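PDB 7E6G: putative GGDEF domain protein from Pseudomonas aeruginosa, which probably catalyses the formation of cyclic di-GMP from two molecules of GTP, with magnesium as cofactor. Local coordinates for residues Glu99-Asp104 against Asn111-Leu116; Val140-Gln145 against Ser253-Cys258; Gly14-Pro19 against Gln28-Leu33. One frame throughout, in Å; residues are numbered along the deposited sequence.

Contact 1: Glu99-Asp104 against Asn111-Leu116; sequences EASIRD and NRRMLL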
loop_
_atom_site.group_PDB
_atom_site.type_symbol
_atom_site.label_atom_id
_atom_site.label_comp_id
_atom_site.label_asym_id
_atom_site.label_seq_id
_atom_site.Cartn_x
_atom_site.Cartn_y
_atom_site.Cartn_z
ATOM N N GLU A 99 18.672 17.609 -16.454
ATOM C CA GLU A 99 18.820 17.942 -17.862
ATOM C C GLU A 99 19.386 19.350 -18.045
ATOM O O GLU A 99 20.344 19.554 -18.800
ATOM C CB GLU A 99 17.460 17.783 -18.556
ATOM C CG GLU A 99 17.437 18.126 -20.032
ATOM C CD GLU A 99 17.956 16.991 -20.898
ATOM O OE1 GLU A 99 18.473 15.996 -20.333
ATOM O OE2 GLU A 99 17.863 17.101 -22.147
ATOM N N ALA A 100 18.830 20.333 -17.336
ATOM C CA ALA A 100 19.319 21.699 -17.480
ATOM C C ALA A 100 20.730 21.862 -16.938
ATOM O O ALA A 100 21.484 22.721 -17.410
ATOM C CB ALA A 100 18.381 22.682 -16.785
ATOM N N SER A 101 21.124 21.079 -15.959
ATOM C CA SER A 101 22.455 21.337 -15.444
ATOM C C SER A 101 23.562 20.605 -16.213
ATOM O O SER A 101 24.700 21.086 -16.231
ATOM C CB SER A 101 22.505 21.025 -13.946
ATOM O OG SER A 101 22.967 19.720 -13.687
ATOM N N ILE A 102 23.281 19.496 -16.892
ATOM C CA ILE A 102 24.360 18.682 -17.451
ATOM C C ILE A 102 24.289 18.504 -18.957
ATOM O O ILE A 102 25.241 17.961 -19.537
ATOM C CB ILE A 102 24.452 17.294 -16.773
ATOM C CG1 ILE A 102 23.142 16.520 -16.961
ATOM C CG2 ILE A 102 24.841 17.434 -15.313
ATOM C CD1 ILE A 102 23.322 15.103 -17.304
ATOM N N ARG A 103 23.217 18.914 -19.622
ATOM C CA ARG A 103 23.116 18.735 -21.065
ATOM C C ARG A 103 23.127 20.080 -21.773
ATOM O O ARG A 103 22.574 21.066 -21.274
ATOM C CB ARG A 103 21.876 17.928 -21.468
ATOM C CG ARG A 103 21.887 16.494 -20.921
ATOM C CD ARG A 103 21.321 15.473 -21.909
ATOM N NE ARG A 103 22.358 14.623 -22.520
ATOM C CZ ARG A 103 22.698 13.412 -22.070
ATOM N NH1 ARG A 103 22.093 12.920 -20.994
ATOM N NH2 ARG A 103 23.643 12.699 -22.684
ATOM N N ASP A 104 23.809 20.111 -22.914
ATOM C CA ASP A 104 23.970 21.323 -23.694
ATOM C C ASP A 104 22.729 21.561 -24.544
ATOM O O ASP A 104 22.355 20.683 -25.332
ATOM C CB ASP A 104 25.205 21.211 -24.582
ATOM C CG ASP A 104 25.271 22.305 -25.636
ATOM O OD1 ASP A 104 25.435 23.494 -25.262
ATOM O OD2 ASP A 104 25.154 21.971 -26.840
ATOM N N ASN A 111 27.508 18.627 -21.253
ATOM C CA ASN A 111 28.176 19.852 -21.082
ATOM C C ASN A 111 29.413 19.897 -20.295
ATOM O O ASN A 111 29.880 18.975 -20.069
ATOM C CB ASN A 111 27.194 20.885 -20.702
ATOM C CG ASN A 111 26.801 20.868 -19.346
ATOM O OD1 ASN A 111 27.224 20.218 -18.595
ATOM N ND2 ASN A 111 26.033 21.680 -19.070
ATOM N N ARG A 112 29.953 21.030 -20.026
ATOM C CA ARG A 112 31.133 21.167 -19.304
ATOM C C ARG A 112 31.077 20.682 -17.947
ATOM O O ARG A 112 31.946 20.151 -17.554
ATOM C CB ARG A 112 31.503 22.530 -19.260
ATOM C CG ARG A 112 32.491 23.004 -20.197
ATOM C CD ARG A 112 33.292 24.032 -19.544
ATOM N NE ARG A 112 34.267 24.428 -20.448
ATOM C CZ ARG A 112 35.446 24.735 -20.170
ATOM N NH1 ARG A 112 35.813 24.858 -19.043
ATOM N NH2 ARG A 112 36.172 25.037 -21.058
ATOM N N ARG A 113 30.012 20.872 -17.238
ATOM C CA ARG A 113 29.816 20.385 -15.965
ATOM C C ARG A 113 29.800 18.950 -15.956
ATOM O O ARG A 113 30.225 18.493 -15.091
ATOM C CB ARG A 113 28.557 20.967 -15.382
ATOM C CG ARG A 113 28.174 20.478 -14.034
ATOM C CD ARG A 113 26.994 21.104 -13.443
ATOM N NE ARG A 113 27.329 22.422 -13.009
ATOM C CZ ARG A 113 26.841 23.567 -13.472
ATOM N NH1 ARG A 113 25.931 23.672 -14.395
ATOM N NH2 ARG A 113 27.324 24.620 -13.036
ATOM N N MET A 114 29.211 18.277 -16.891
ATOM C CA MET A 114 29.202 16.893 -16.945
ATOM C C MET A 114 30.502 16.253 -17.123
ATOM O O MET A 114 30.730 15.240 -16.680
ATOM C CB MET A 114 28.270 16.427 -17.921
ATOM C CG MET A 114 27.523 15.393 -17.301
ATOM S SD MET A 114 27.034 14.205 -18.407
ATOM C CE MET A 114 28.468 13.462 -18.924
ATOM N N LEU A 115 31.280 16.845 -17.928
ATOM C CA LEU A 115 32.536 16.459 -18.243
ATOM C C LEU A 115 33.484 16.559 -17.234
ATOM O O LEU A 115 34.226 15.788 -17.116
ATOM C CB LEU A 115 32.934 17.170 -19.473
ATOM C CG LEU A 115 32.608 16.135 -20.441
ATOM C CD1 LEU A 115 31.303 16.161 -21.110
ATOM C CD2 LEU A 115 33.663 15.833 -21.327
ATOM N N LEU A 116 33.457 17.590 -16.517
ATOM C CA LEU A 116 34.250 17.833 -15.422
ATOM C C LEU A 116 33.955 16.922 -14.310
ATOM O O LEU A 116 34.736 16.733 -13.528
ATOM C CB LEU A 116 34.058 19.200 -14.995
ATOM C CG LEU A 116 34.697 20.146 -15.878
ATOM C CD1 LEU A 116 34.555 21.520 -15.486
ATOM C CD2 LEU A 116 36.097 19.876 -16.027
#

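Contact 2: Val140-Gln145 against Ser253-Cys258; sequences VDFFKQ and SGRDKC. With MG (magnesium ion), chain G; G2P (phosphomethylphosphonic acid guanylate ester), chain H.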
loop_
_atom_site.group_PDB
_atom_site.type_symbol
_atom_site.label_atom_id
_atom_site.label_comp_id
_atom_site.label_asym_id
_atom_site.label_seq_id
_atom_site.Cartn_x
_atom_site.Cartn_y
_atom_site.Cartn_z
ATOM N N VAL A 140 36.857 23.259 -34.243
ATOM C CA VAL A 140 36.451 23.369 -35.640
ATOM C C VAL A 140 37.336 24.374 -36.375
ATOM O O VAL A 140 37.603 25.485 -35.890
ATOM C CB VAL A 140 34.963 23.743 -35.735
ATOM C CG1 VAL A 140 34.531 23.858 -37.199
ATOM C CG2 VAL A 140 34.123 22.697 -35.025
ATOM N N ASP A 141 37.803 23.984 -37.560
ATOM C CA ASP A 141 38.663 24.847 -38.359
ATOM C C ASP A 141 37.823 25.834 -39.163
ATOM O O ASP A 141 36.868 25.436 -39.838
ATOM C CB ASP A 141 39.530 24.015 -39.302
ATOM C CG ASP A 141 40.433 23.042 -38.573
ATOM O OD1 ASP A 141 40.953 23.376 -37.499
ATOM O OD2 ASP A 141 40.657 21.933 -39.093
ATOM N N PHE A 142 38.180 27.122 -39.080
ATOM C CA PHE A 142 37.589 28.184 -39.902
ATOM C C PHE A 142 36.076 28.302 -39.699
ATOM O O PHE A 142 35.339 28.660 -40.623
ATOM C CB PHE A 142 37.923 27.982 -41.386
ATOM C CG PHE A 142 39.406 27.903 -41.673
ATOM C CD1 PHE A 142 40.253 28.963 -41.354
ATOM C CD2 PHE A 142 39.954 26.773 -42.261
ATOM C CE1 PHE A 142 41.614 28.897 -41.617
ATOM C CE2 PHE A 142 41.314 26.705 -42.529
ATOM C CZ PHE A 142 42.144 27.770 -42.205
ATOM N N PHE A 143 35.601 28.005 -38.489
ATOM C CA PHE A 143 34.174 28.104 -38.209
ATOM C C PHE A 143 33.638 29.512 -38.448
ATOM O O PHE A 143 32.478 29.681 -38.860
ATOM C CB PHE A 143 33.894 27.667 -36.774
ATOM C CG PHE A 143 32.455 27.373 -36.517
ATOM C CD1 PHE A 143 31.769 26.472 -37.328
ATOM C CD2 PHE A 143 31.779 27.999 -35.474
ATOM C CE1 PHE A 143 30.434 26.212 -37.115
ATOM C CE2 PHE A 143 30.444 27.736 -35.240
ATOM C CZ PHE A 143 29.763 26.841 -36.065
ATOM N N LYS A 144 34.376 30.474 -38.233
ATOM C CA LYS A 144 34.000 31.750 -38.425
ATOM C C LYS A 144 33.616 31.985 -39.854
ATOM O O LYS A 144 32.819 32.745 -40.032
ATOM C CB LYS A 144 35.180 32.448 -38.030
ATOM C CG LYS A 144 35.039 33.845 -37.789
ATOM C CD LYS A 144 36.015 34.178 -36.773
ATOM C CE LYS A 144 36.122 35.662 -36.693
ATOM N NZ LYS A 144 36.579 36.041 -35.329
ATOM N N GLN A 145 34.245 31.370 -40.851
ATOM C CA GLN A 145 33.784 31.449 -42.236
ATOM C C GLN A 145 32.378 30.886 -42.378
ATOM O O GLN A 145 31.552 31.438 -43.117
ATOM C CB GLN A 145 34.734 30.713 -43.175
ATOM C CG GLN A 145 35.799 31.596 -43.774
ATOM C CD GLN A 145 35.350 32.325 -45.034
ATOM O OE1 GLN A 145 34.188 32.772 -45.160
ATOM N NE2 GLN A 145 36.279 32.441 -45.988
ATOM N N SER A 253 50.263 23.746 -36.871
ATOM C CA SER A 253 50.878 22.915 -37.897
ATOM C C SER A 253 49.996 22.722 -39.124
ATOM O O SER A 253 50.290 21.856 -39.949
ATOM C CB SER A 253 51.262 21.553 -37.302
ATOM O OG SER A 253 50.184 20.633 -37.335
ATOM N N GLY A 254 48.908 23.479 -39.254
ATOM C CA GLY A 254 48.179 23.485 -40.508
ATOM C C GLY A 254 46.739 22.997 -40.587
ATOM O O GLY A 254 46.169 22.999 -41.683
ATOM N N ARG A 255 46.141 22.559 -39.481
ATOM C CA ARG A 255 44.710 22.229 -39.463
ATOM C C ARG A 255 44.330 20.951 -40.219
ATOM O O ARG A 255 45.117 20.422 -41.003
ATOM C CB ARG A 255 43.896 23.422 -39.979
ATOM C CG ARG A 255 44.129 24.651 -39.102
ATOM C CD ARG A 255 43.273 25.843 -39.489
ATOM N NE ARG A 255 43.237 26.866 -38.435
ATOM C CZ ARG A 255 44.193 27.772 -38.212
ATOM N NH1 ARG A 255 45.303 27.785 -38.957
ATOM N NH2 ARG A 255 44.038 28.663 -37.232
ATOM N N ASP A 256 43.123 20.434 -39.960
ATOM C CA ASP A 256 42.767 19.053 -40.299
ATOM C C ASP A 256 43.843 18.082 -39.822
ATOM O O ASP A 256 44.087 17.046 -40.442
ATOM C CB ASP A 256 42.515 18.881 -41.799
ATOM C CG ASP A 256 41.631 17.667 -42.130
ATOM O OD1 ASP A 256 41.153 16.963 -41.190
ATOM O OD2 ASP A 256 41.421 17.434 -43.356
ATOM N N LYS A 257 44.491 18.417 -38.709
ATOM C CA LYS A 257 45.572 17.633 -38.135
ATOM C C LYS A 257 45.135 17.105 -36.777
ATOM O O LYS A 257 44.203 17.622 -36.154
ATOM C CB LYS A 257 46.856 18.468 -37.974
ATOM C CG LYS A 257 47.952 18.131 -38.952
ATOM C CD LYS A 257 47.788 18.903 -40.255
ATOM C CE LYS A 257 48.636 18.317 -41.390
ATOM N NZ LYS A 257 50.099 18.269 -41.037
ATOM N N CYS A 258 45.838 16.078 -36.315
ATOM C CA CYS A 258 45.556 15.470 -35.018
ATOM C C CYS A 258 46.896 15.099 -34.399
ATOM O O CYS A 258 47.535 14.135 -34.833
ATOM C CB CYS A 258 44.655 14.256 -35.170
ATOM S SG CYS A 258 44.495 13.288 -33.676
HETATM MG MG MG G . 37.855 27.201 -34.394
HETATM P PG G2P H . 40.424 28.342 -36.275
HETATM O O1G G2P H . 40.506 27.369 -35.403
HETATM O O2G G2P H . 40.368 27.911 -37.501
HETATM O O3G G2P H . 41.281 29.345 -36.090
HETATM O O3B G2P H . 39.057 28.896 -35.870
HETATM P PB G2P H . 37.951 29.916 -36.322
HETATM O O1B G2P H . 36.921 29.133 -36.420
HETATM O O2B G2P H . 38.236 30.647 -37.395
HETATM C C3A G2P H . 37.647 31.118 -35.114
HETATM P PA G2P H . 37.453 30.845 -33.510
HETATM O O1A G2P H . 38.470 31.788 -33.414
HETATM O O2A G2P H . 37.706 29.438 -33.682
HETATM O "O5'" G2P H . 36.094 31.360 -33.809
HETATM C "C5'" G2P H . 34.933 30.538 -33.846
HETATM C "C4'" G2P H . 33.672 31.336 -33.936
HETATM O "O4'" G2P H . 32.850 30.606 -33.219
HETATM C "C3'" G2P H . 33.752 32.476 -33.070
HETATM O "O3'" G2P H . 33.670 33.594 -33.864
HETATM C "C2'" G2P H . 32.558 32.273 -32.224
HETATM O "O2'" G2P H . 31.817 33.389 -31.956
HETATM C "C1'" G2P H . 31.800 31.380 -33.024
HETATM N N9 G2P H . 30.829 30.681 -32.271
HETATM C C8 G2P H . 31.050 30.428 -31.024
HETATM N N7 G2P H . 30.052 29.787 -30.507
HETATM C C5 G2P H . 29.188 29.606 -31.406
HETATM C C6 G2P H . 28.030 28.997 -31.388
HETATM O O6 G2P H . 27.557 28.486 -30.424
HETATM N N1 G2P H . 27.296 28.941 -32.544
HETATM C C2 G2P H . 27.790 29.526 -33.648
HETATM N N2 G2P H . 27.119 29.455 -34.673
HETATM N N3 G2P H . 28.964 30.136 -33.606
HETATM C C4 G2P H . 29.676 30.158 -32.511
#

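Contact 3: Gly14-Pro19 against Gln28-Leu33; sequences GLLADP and QALARL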
loop_
_atom_site.group_PDB
_atom_site.type_symbol
_atom_site.label_atom_id
_atom_site.label_comp_id
_atom_site.label_asym_id
_atom_site.label_seq_id
_atom_site.Cartn_x
_atom_site.Cartn_y
_atom_site.Cartn_z
ATOM N N GLY A 14 -61.096 -35.876 10.177
ATOM C CA GLY A 14 -62.251 -36.648 9.772
ATOM C C GLY A 14 -62.615 -37.699 10.800
ATOM O O GLY A 14 -63.789 -37.875 11.131
ATOM N N LEU A 15 -61.607 -38.409 11.320
ATOM C CA LEU A 15 -61.850 -39.426 12.342
ATOM C C LEU A 15 -62.531 -38.821 13.567
ATOM O O LEU A 15 -63.504 -39.377 14.098
ATOM C CB LEU A 15 -60.525 -40.083 12.742
ATOM C CG LEU A 15 -59.979 -41.262 11.941
ATOM C CD1 LEU A 15 -60.285 -41.076 10.482
ATOM C CD2 LEU A 15 -58.475 -41.388 12.158
ATOM N N LEU A 16 -62.023 -37.675 14.032
ATOM C CA LEU A 16 -62.529 -37.070 15.258
ATOM C C LEU A 16 -63.929 -36.520 15.073
ATOM O O LEU A 16 -64.689 -36.445 16.045
ATOM C CB LEU A 16 -61.594 -35.961 15.723
ATOM C CG LEU A 16 -60.284 -36.456 16.321
ATOM C CD1 LEU A 16 -59.307 -35.300 16.507
ATOM C CD2 LEU A 16 -60.552 -37.203 17.632
ATOM N N ALA A 17 -64.276 -36.119 13.840
ATOM C CA ALA A 17 -65.630 -35.661 13.531
ATOM C C ALA A 17 -66.635 -36.806 13.398
ATOM O O ALA A 17 -67.805 -36.634 13.757
ATOM C CB ALA A 17 -65.615 -34.842 12.242
ATOM N N ASP A 18 -66.219 -37.965 12.892
ATOM C CA ASP A 18 -67.166 -39.029 12.557
ATOM C C ASP A 18 -67.975 -39.486 13.772
ATOM O O ASP A 18 -67.389 -40.017 14.732
ATOM C CB ASP A 18 -66.440 -40.224 11.950
ATOM C CG ASP A 18 -67.405 -41.287 11.423
ATOM O OD1 ASP A 18 -67.446 -41.503 10.187
ATOM O OD2 ASP A 18 -68.134 -41.893 12.246
ATOM N N PRO A 19 -69.309 -39.355 13.752
ATOM C CA PRO A 19 -70.106 -39.662 14.959
ATOM C C PRO A 19 -69.984 -41.096 15.442
ATOM O O PRO A 19 -70.280 -41.365 16.618
ATOM C CB PRO A 19 -71.544 -39.342 14.521
ATOM C CG PRO A 19 -71.386 -38.369 13.415
ATOM C CD PRO A 19 -70.141 -38.785 12.679
ATOM N N GLN A 28 -61.008 -39.460 22.626
ATOM C CA GLN A 28 -60.590 -38.415 23.464
ATOM C C GLN A 28 -59.102 -38.398 23.576
ATOM O O GLN A 28 -58.597 -37.481 23.798
ATOM C CB GLN A 28 -61.369 -38.476 24.751
ATOM C CG GLN A 28 -61.619 -37.217 25.504
ATOM C CD GLN A 28 -60.976 -37.252 26.884
ATOM O OE1 GLN A 28 -61.370 -36.558 27.774
ATOM N NE2 GLN A 28 -60.025 -38.105 27.063
ATOM N N ALA A 29 -58.458 -39.503 23.558
ATOM C CA ALA A 29 -57.075 -39.666 23.513
ATOM C C ALA A 29 -56.467 -39.152 22.281
ATOM O O ALA A 29 -55.540 -38.589 22.355
ATOM C CB ALA A 29 -56.843 -41.091 23.661
ATOM N N LEU A 30 -57.029 -39.393 21.153
ATOM C CA LEU A 30 -56.582 -38.899 19.928
ATOM C C LEU A 30 -56.750 -37.494 19.802
ATOM O O LEU A 30 -56.041 -36.935 19.155
ATOM C CB LEU A 30 -57.134 -39.626 18.769
ATOM C CG LEU A 30 -56.692 -39.180 17.430
ATOM C CD1 LEU A 30 -55.341 -39.505 17.027
ATOM C CD2 LEU A 30 -57.513 -39.704 16.385
ATOM N N ALA A 31 -57.792 -36.920 20.292
ATOM C CA ALA A 31 -57.940 -35.462 20.292
ATOM C C ALA A 31 -56.834 -34.804 21.113
ATOM O O ALA A 31 -56.198 -33.825 20.673
ATOM C CB ALA A 31 -59.323 -35.066 20.827
ATOM N N ARG A 32 -56.579 -35.349 22.308
ATOM C CA ARG A 32 -55.542 -34.794 23.167
ATOM C C ARG A 32 -54.178 -34.899 22.509
ATOM O O ARG A 32 -53.391 -33.947 22.536
ATOM C CB ARG A 32 -55.546 -35.497 24.520
ATOM C CG ARG A 32 -56.751 -35.141 25.332
ATOM C CD ARG A 32 -56.832 -35.945 26.596
ATOM N NE ARG A 32 -55.716 -35.653 27.476
ATOM C CZ ARG A 32 -55.673 -36.008 28.750
ATOM N NH1 ARG A 32 -56.694 -36.673 29.285
ATOM N NH2 ARG A 32 -54.608 -35.704 29.478
ATOM N N LEU A 33 -53.899 -36.023 21.863
ATOM C CA LEU A 33 -52.567 -36.190 21.305
ATOM C C LEU A 33 -52.383 -35.364 20.035
ATOM O O LEU A 33 -51.298 -34.821 19.801
ATOM C CB LEU A 33 -52.267 -37.664 21.073
ATOM C CG LEU A 33 -50.846 -37.892 20.576
ATOM C CD1 LEU A 33 -49.902 -38.110 21.731
ATOM C CD2 LEU A 33 -50.896 -39.106 19.738
#

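Contact 1: Glu99-Asp104 against Asn111-Leu116
Ile102, the last residue of helix 27-102, lies beside Met114 in the first turn of helix 112-128, with their CA atoms 5.2 Å apart. The end of one helix thus meets the start of the next. Asn111 N donates to Ile102 O at 2.9 Å. This bond is nearly straight (165°), although the N-H approaches from above the carbonyl plane.

Asn111 is the N-cap of helix 112-128, and its side chain works in two directions. Its CG sits between its own backbone N and carbonyl carbon (chi1 79°), which lets the amide turn back over the helix start. There OD1 accepts from Met114 N at 3.3 Å. ND2 serves the other helix and donates to Ser101 O at 3.2 Å. Ser101 O lies close to the plane of the Asn111 amide, so the two bonds together hold that amide in its rotation.

Ser101 O has a second donor. Arg113 CG is anti to its backbone N (chi1 177°), and the chain runs past Ser101 before bending at chi3. Arg113 NH1 then makes a weak bond to Ser101 O at 3.4 Å, with the oxygen at the guanidinium edge. Arg113 NH2 also bonds weakly to Gly108 O of the second subunit.

The apolar part is small. Ile102 CB rests against Met114 CG at 3.7 Å, and Ile102 CD1 comes to 4.0 Å from Met114 SD. Asp104 packs its CB near that of Asn111, while Asp104 OD2 is bonded to Thr107 OG1.

Asp104 and Thr107 belong to the DxLT turn, and a short loop then leads to Asn111, the N-cap of helix 112-128. This turn is characteristic of the junction where a signalling helix enters a GGDEF domain.

Contact 2: Val140-Gln145 against Ser253-Cys258
The gamma-phosphate oxygen O2G of the GTP analogue G2P is gripped by both segments. Phe142 N donates to it at 2.8 Å in a nearly straight bond (169°), and Arg255 NE donates at 3.2 Å. Arg255 NH2 adds a bond to O3G at 3.1 Å, at the edge of the guanidinium. The Arg255 chain is extended from CG to NE, which carries its head to the phosphate. On the way it crosses the Phe142 ring. Arg255 CD lies 3.5 Å from Phe142 CZ, NE stands over one ring face, and the ring and guanidinium planes are 26° apart.

This is the nucleotide site of the GGDEF domain, at the end of strand 134-140. The magnesium ion is bound there by Val140 O at 2.3 Å, by G2P O3B and O2A, and by Asp139 and Glu182.

Behind the phosphate, Asp141 OD2 accepts from Asp256 N at 3.0 Å. The N-H comes from above the carboxylate plane. Thr222 OG1 also bonds to Asp141 OD2, while Asp141 OD1 makes a salt bridge to Lys251 NZ and a hydrogen bond to Ser224 OG. Asp141 OD1 is 4.3 Å from Arg255 NE, too far for a salt bridge.

Contact 3: Gly14-Pro19 against Gln28-Leu33
Leu16 reaches from the last turn of helix 3-17 to Leu30 and Ala31, near the start of helix 27-102. The two helices form an antiparallel helical hairpin. Its connecting loop runs through Asp18 and Pro19, and the short helix folds back along the beginning of the long one.

Leu16 CB points toward the long helix but stays at the base of the contact, 5.7 Å from Ala31 CB. With chi1 at -73°, CG lies opposite the carbonyl carbon, and the branch is aimed across the gap. CG comes to 4.3 Å from Leu30 CD2. The two methyls then part. CD1 lies against the backbone of the long helix, 4.0 Å from Ala31 CA. CD2 fits between the two partners and does most of the touching.

Leu30 meets it from the other helix. A chi1 of -179° swings Leu30 CG away from its backbone N, and its CD2 faces Leu16. The contact is made by apolar side chains, and no hydrogen bond joins the two segments.

Leu16 O accepts from His22 NE2, in the connecting loop, and from His27 NE2, at the start of the long helix. The second subunit packs alongside, with Leu15 on Ala29 of that subunit and Leu33 on Leu33 of that subunit. This is consistent with the hairpins of two subunits pairing at the end far from the active site.

At the tip, Leu16 CD2 is 4.1 Å from Leu30 CD2, 4.0 Å from Ala31 CB and 3.8 Å from Ala31 N.

Helix 27-102 joins contact 3 to contact 1. Contact 3 folds the N-terminal hairpin at its start, and contact 1 closes the turn at its end, with the two centres about 110 Å apart. Both also touch the second subunit. Contact 2 lies beyond, in the nucleotide site, with its centre about 25 Å from that of contact 1; their nearest atoms are about 11 Å apart. Contact 1 lies near the pocket without touching the ligand: the side chain of Asp104 is about 7 Å from bound G2P and about 11 Å from that of the magnesium ligand Glu182. Contacts 2 and 3 lie on opposite sides of the chain's centre, about 132 Å apart between centres.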